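Local coordinates for protein GlcNAc-alpha-1,4-Gal-releasing endo-beta-galactosidase (Clostridium perfringens, PDB 1UPS) that probably hydrolyses O-glycosyl bonds as a calcium-binding family 16 glycoside hydrolase, an endo-beta-galactosidase that releases GlcNAc-alpha-1,4-Gal, at residues A[136-148]-A[259-271]. Residues are numbered along the deposited sequence; the frame is centred on the assembly and turned at random.
Sequences KLSNTGGGGHQAW and GAHNDVWPKEWAI
With CG set between backbone N and carbonyl carbon in both residues (chi1 52° in Q146, 68° in W269), Q146 and the indole of W269 meet between the two sheets of the fold. CB of Q146 sits over the indole face, 3.7 Å from the centroid of the six-membered ring in a CH-pi contact, while I271 CD1 touches the opposite face near its rim. Bent at chi2, Q146 turns its amide toward the base of the indole (planes 58° apart), OE1 lying 3.5 Å from W269 CB and taking a nearly straight bond from S138 N (2.8 Å). L137 lies alongside the indole, CD2 3.7 Å from W269 CE3. Nearby, K136 and A270 form an antiparallel hydrogen-bonded pair, K136 N to A270 O at 2.9 Å. Farther along, N262 ND2 reaches T140 O (2.8 Å), which lies in its amide plane, although the donor stands above the carbonyl plane; N262 OD1 closes an Asx turn by accepting from V264 N. T140 CG2 rests against P266 O, and a water accepting from N262 N and K267 NZ lies near G141 O and G143 O. G143 CA packs 3.1 Å from A260 O in a CA-H...O contact. The contact joins the two sheets of the GH16 beta-sandwich: strand 267-279 pairs with 129-136 and 73-78, whose E76 OE2 accepts a hydrogen bond from W269 NE1, while strand 145-152 lies beside 246-254 in the other sheet.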
loop_
_atom_site.group_PDB
_atom_site.type_symbol
_atom_site.label_atom_id
_atom_site.label_comp_id
_atom_site.label_asym_id
_atom_site.label_seq_id
_atom_site.Cartn_x
_atom_site.Cartn_y
_atom_site.Cartn_z
ATOM N N LYS A 136 4.327 -9.717 14.076
ATOM C CA LYS A 136 3.956 -11.121 13.963
ATOM C C LYS A 136 2.436 -11.171 14.145
ATOM O O LYS A 136 1.907 -10.698 15.167
ATOM C CB LYS A 136 4.661 -11.946 15.039
ATOM C CG LYS A 136 4.189 -13.399 15.106
ATOM C CD LYS A 136 5.166 -14.310 15.824
ATOM C CE LYS A 136 5.335 -14.022 17.297
ATOM N NZ LYS A 136 6.508 -14.860 17.806
ATOM N N LEU A 137 1.744 -11.728 13.149
ATOM C CA LEU A 137 0.279 -11.641 13.086
ATOM C C LEU A 137 -0.399 -12.716 13.934
ATOM O O LEU A 137 0.249 -13.680 14.372
ATOM C CB LEU A 137 -0.200 -11.749 11.637
ATOM C CG LEU A 137 0.442 -10.787 10.615
ATOM C CD1 LEU A 137 -0.307 -10.848 9.297
ATOM C CD2 LEU A 137 0.482 -9.369 11.111
ATOM N N SER A 138 -1.697 -12.528 14.189
ATOM C CA SER A 138 -2.445 -13.490 14.989
ATOM C C SER A 138 -2.347 -14.903 14.445
ATOM O O SER A 138 -2.465 -15.102 13.244
ATOM C CB SER A 138 -3.930 -13.105 15.026
ATOM O OG SER A 138 -4.658 -14.057 15.807
ATOM N N ASN A 139 -2.155 -15.881 15.340
ATOM C CA ASN A 139 -2.190 -17.297 14.942
ATOM C C ASN A 139 -3.491 -18.010 15.349
ATOM O O ASN A 139 -3.569 -19.243 15.313
ATOM C CB ASN A 139 -0.943 -18.047 15.500
ATOM C CG ASN A 139 -0.986 -18.244 17.011
ATOM O OD1 ASN A 139 -1.927 -17.837 17.694
ATOM N ND2 ASN A 139 0.065 -18.905 17.551
ATOM N N THR A 140 -4.518 -17.244 15.736
ATOM C CA THR A 140 -5.767 -17.859 16.238
ATOM C C THR A 140 -6.581 -18.546 15.155
ATOM O O THR A 140 -7.375 -19.456 15.451
ATOM C CB THR A 140 -6.700 -16.816 16.906
ATOM O OG1 THR A 140 -7.015 -15.761 15.974
ATOM C CG2 THR A 140 -6.023 -16.130 18.090
ATOM N N GLY A 141 -6.428 -18.072 13.917
ATOM C CA GLY A 141 -7.360 -18.407 12.851
ATOM C C GLY A 141 -8.769 -17.895 13.122
ATOM O O GLY A 141 -8.971 -17.064 14.011
ATOM N N GLY A 142 -9.741 -18.400 12.350
ATOM C CA GLY A 142 -11.145 -18.010 12.497
ATOM C C GLY A 142 -11.415 -16.575 12.046
ATOM O O GLY A 142 -10.575 -15.963 11.398
ATOM N N GLY A 143 -12.577 -16.031 12.407
ATOM C CA GLY A 143 -12.948 -14.677 11.984
ATOM C C GLY A 143 -12.216 -13.575 12.741
ATOM O O GLY A 143 -11.955 -13.690 13.948
ATOM N N GLY A 144 -11.884 -12.496 12.031
ATOM C CA GLY A 144 -11.146 -11.402 12.633
ATOM C C GLY A 144 -9.988 -10.968 11.751
ATOM O O GLY A 144 -9.665 -11.623 10.750
ATOM N N HIS A 145 -9.383 -9.844 12.112
ATOM C CA HIS A 145 -8.216 -9.331 11.396
ATOM C C HIS A 145 -7.452 -8.373 12.279
ATOM O O HIS A 145 -7.962 -7.949 13.302
ATOM C CB HIS A 145 -8.615 -8.670 10.050
ATOM C CG HIS A 145 -9.323 -7.346 10.163
ATOM N ND1 HIS A 145 -10.670 -7.234 10.440
ATOM C CD2 HIS A 145 -8.878 -6.085 9.939
ATOM C CE1 HIS A 145 -11.022 -5.956 10.405
ATOM N NE2 HIS A 145 -9.947 -5.236 10.104
ATOM N N GLN A 146 -6.225 -8.050 11.882
ATOM C CA GLN A 146 -5.487 -6.971 12.528
ATOM C C GLN A 146 -5.292 -5.882 11.486
ATOM O O GLN A 146 -5.429 -6.142 10.288
ATOM C CB GLN A 146 -4.130 -7.466 13.058
ATOM C CG GLN A 146 -3.275 -8.209 12.013
ATOM C CD GLN A 146 -3.290 -9.722 12.250
ATOM O OE1 GLN A 146 -2.930 -10.178 13.338
ATOM N NE2 GLN A 146 -3.739 -10.489 11.257
ATOM N N ALA A 147 -4.976 -4.667 11.930
ATOM C CA ALA A 147 -4.845 -3.561 10.986
ATOM C C ALA A 147 -3.835 -2.506 11.423
ATOM O O ALA A 147 -3.771 -2.132 12.604
ATOM C CB ALA A 147 -6.215 -2.916 10.726
ATOM N N TRP A 148 -3.042 -2.058 10.446
ATOM C CA TRP A 148 -2.199 -0.884 10.591
ATOM C C TRP A 148 -2.703 0.031 9.499
ATOM O O TRP A 148 -2.654 -0.324 8.306
ATOM C CB TRP A 148 -0.744 -1.242 10.332
ATOM C CG TRP A 148 0.197 -0.056 10.249
ATOM C CD1 TRP A 148 0.066 1.179 10.845
ATOM C CD2 TRP A 148 1.437 -0.026 9.539
ATOM N NE1 TRP A 148 1.142 1.980 10.505
ATOM C CE2 TRP A 148 2.010 1.254 9.732
ATOM C CE3 TRP A 148 2.120 -0.953 8.750
ATOM C CZ2 TRP A 148 3.230 1.632 9.141
ATOM C CZ3 TRP A 148 3.340 -0.584 8.169
ATOM C CH2 TRP A 148 3.873 0.702 8.362
ATOM N N GLY A 259 -15.307 -11.608 9.825
ATOM C CA GLY A 259 -15.843 -12.882 10.293
ATOM C C GLY A 259 -16.037 -13.029 11.795
ATOM O O GLY A 259 -15.378 -12.348 12.584
ATOM N N ALA A 260 -16.936 -13.943 12.177
ATOM C CA ALA A 260 -17.232 -14.204 13.587
ATOM C C ALA A 260 -16.058 -14.946 14.216
ATOM O O ALA A 260 -15.406 -15.768 13.549
ATOM C CB ALA A 260 -18.509 -15.061 13.704
ATOM N N HIS A 261 -15.796 -14.675 15.499
ATOM C CA HIS A 261 -14.694 -15.315 16.232
ATOM C C HIS A 261 -14.793 -16.840 16.212
ATOM O O HIS A 261 -15.900 -17.394 16.298
ATOM C CB HIS A 261 -14.646 -14.838 17.701
ATOM C CG HIS A 261 -15.870 -15.190 18.515
ATOM N ND1 HIS A 261 -16.989 -14.384 18.557
ATOM C CD2 HIS A 261 -16.129 -16.233 19.351
ATOM C CE1 HIS A 261 -17.888 -14.919 19.369
ATOM N NE2 HIS A 261 -17.392 -16.037 19.871
ATOM N N ASN A 262 -13.639 -17.516 16.104
ATOM C CA ASN A 262 -13.587 -18.932 16.494
ATOM C C ASN A 262 -13.338 -19.007 18.002
ATOM O O ASN A 262 -13.386 -17.978 18.683
ATOM C CB ASN A 262 -12.537 -19.726 15.682
ATOM C CG ASN A 262 -11.075 -19.390 16.064
ATOM O OD1 ASN A 262 -10.799 -18.599 16.977
ATOM N ND2 ASN A 262 -10.132 -19.997 15.334
ATOM N N ASP A 263 -13.032 -20.200 18.523
ATOM C CA ASP A 263 -12.985 -20.368 19.967
ATOM C C ASP A 263 -11.582 -20.290 20.568
ATOM O O ASP A 263 -11.387 -20.682 21.712
ATOM C CB ASP A 263 -13.717 -21.659 20.370
ATOM C CG ASP A 263 -15.196 -21.596 20.039
ATOM O OD1 ASP A 263 -15.765 -22.611 19.560
ATOM O OD2 ASP A 263 -15.870 -20.559 20.242
ATOM N N VAL A 264 -10.635 -19.729 19.807
ATOM C CA VAL A 264 -9.263 -19.535 20.286
ATOM C C VAL A 264 -9.054 -18.119 20.801
ATOM O O VAL A 264 -9.201 -17.135 20.054
ATOM C CB VAL A 264 -8.237 -19.817 19.169
ATOM C CG1 VAL A 264 -6.797 -19.673 19.716
ATOM C CG2 VAL A 264 -8.466 -21.222 18.603
ATOM N N TRP A 265 -8.713 -18.021 22.084
ATOM C CA TRP A 265 -8.572 -16.715 22.742
ATOM C C TRP A 265 -7.243 -16.596 23.492
ATOM O O TRP A 265 -6.665 -17.626 23.919
ATOM C CB TRP A 265 -9.720 -16.517 23.736
ATOM C CG TRP A 265 -11.071 -16.419 23.064
ATOM C CD1 TRP A 265 -11.980 -17.427 22.889
ATOM C CD2 TRP A 265 -11.662 -15.245 22.498
ATOM N NE1 TRP A 265 -13.094 -16.954 22.231
ATOM C CE2 TRP A 265 -12.935 -15.612 21.998
ATOM C CE3 TRP A 265 -11.245 -13.912 22.364
ATOM C CZ2 TRP A 265 -13.796 -14.692 21.358
ATOM C CZ3 TRP A 265 -12.101 -12.993 21.736
ATOM C CH2 TRP A 265 -13.368 -13.395 21.245
ATOM N N PRO A 266 -6.754 -15.375 23.701
ATOM C CA PRO A 266 -7.302 -14.121 23.147
ATOM C C PRO A 266 -6.986 -13.961 21.665
ATOM O O PRO A 266 -6.111 -14.688 21.157
ATOM C CB PRO A 266 -6.502 -13.042 23.894
ATOM C CG PRO A 266 -5.943 -13.747 25.088
ATOM C CD PRO A 266 -5.615 -15.131 24.601
ATOM N N LYS A 267 -7.659 -13.027 20.993
ATOM C CA LYS A 267 -7.205 -12.616 19.657
ATOM C C LYS A 267 -6.078 -11.623 19.899
ATOM O O LYS A 267 -6.285 -10.579 20.538
ATOM C CB LYS A 267 -8.325 -11.967 18.829
ATOM C CG LYS A 267 -9.699 -12.657 18.889
ATOM C CD LYS A 267 -9.633 -14.139 18.470
ATOM C CE LYS A 267 -11.040 -14.747 18.592
ATOM N NZ LYS A 267 -11.074 -16.229 18.316
ATOM N N GLU A 268 -4.882 -11.932 19.400
ATOM C CA GLU A 268 -3.757 -11.066 19.677
ATOM C C GLU A 268 -2.721 -11.092 18.576
ATOM O O GLU A 268 -2.559 -12.105 17.889
ATOM C CB GLU A 268 -3.109 -11.419 21.017
ATOM C CG GLU A 268 -2.665 -12.862 21.196
ATOM C CD GLU A 268 -2.199 -13.138 22.636
ATOM O OE1 GLU A 268 -1.249 -13.911 22.833
ATOM O OE2 GLU A 268 -2.772 -12.560 23.586
ATOM N N TRP A 269 -2.031 -9.968 18.430
ATOM C CA TRP A 269 -0.838 -9.883 17.582
ATOM C C TRP A 269 0.246 -9.083 18.259
ATOM O O TRP A 269 0.020 -8.492 19.325
ATOM C CB TRP A 269 -1.144 -9.309 16.192
ATOM C CG TRP A 269 -1.562 -7.833 16.091
ATOM C CD1 TRP A 269 -2.400 -7.118 16.929
ATOM C CD2 TRP A 269 -1.191 -6.935 15.050
ATOM N NE1 TRP A 269 -2.547 -5.825 16.462
ATOM C CE2 TRP A 269 -1.820 -5.691 15.307
ATOM C CE3 TRP A 269 -0.379 -7.052 13.910
ATOM C CZ2 TRP A 269 -1.673 -4.581 14.459
ATOM C CZ3 TRP A 269 -0.224 -5.951 13.075
ATOM C CH2 TRP A 269 -0.873 -4.732 13.350
ATOM N N ALA A 270 1.435 -9.064 17.653
ATOM C CA ALA A 270 2.591 -8.476 18.315
ATOM C C ALA A 270 3.307 -7.521 17.378
ATOM O O ALA A 270 3.620 -7.889 16.244
ATOM C CB ALA A 270 3.566 -9.579 18.796
ATOM N N ILE A 271 3.533 -6.293 17.842
ATOM C CA ILE A 271 4.264 -5.305 17.043
ATOM C C ILE A 271 5.577 -4.939 17.739
ATOM O O ILE A 271 5.565 -4.374 18.827
ATOM C CB ILE A 271 3.411 -4.041 16.815
ATOM C CG1 ILE A 271 2.029 -4.418 16.249
ATOM C CG2 ILE A 271 4.117 -3.066 15.856
ATOM C CD1 ILE A 271 0.908 -3.614 16.858
HETATM O O HOH W 1 -1.912 -14.874 18.085
HETATM O O HOH W 2 -1.902 -16.088 20.483
HETATM O O HOH W 3 -11.104 -15.919 15.404
#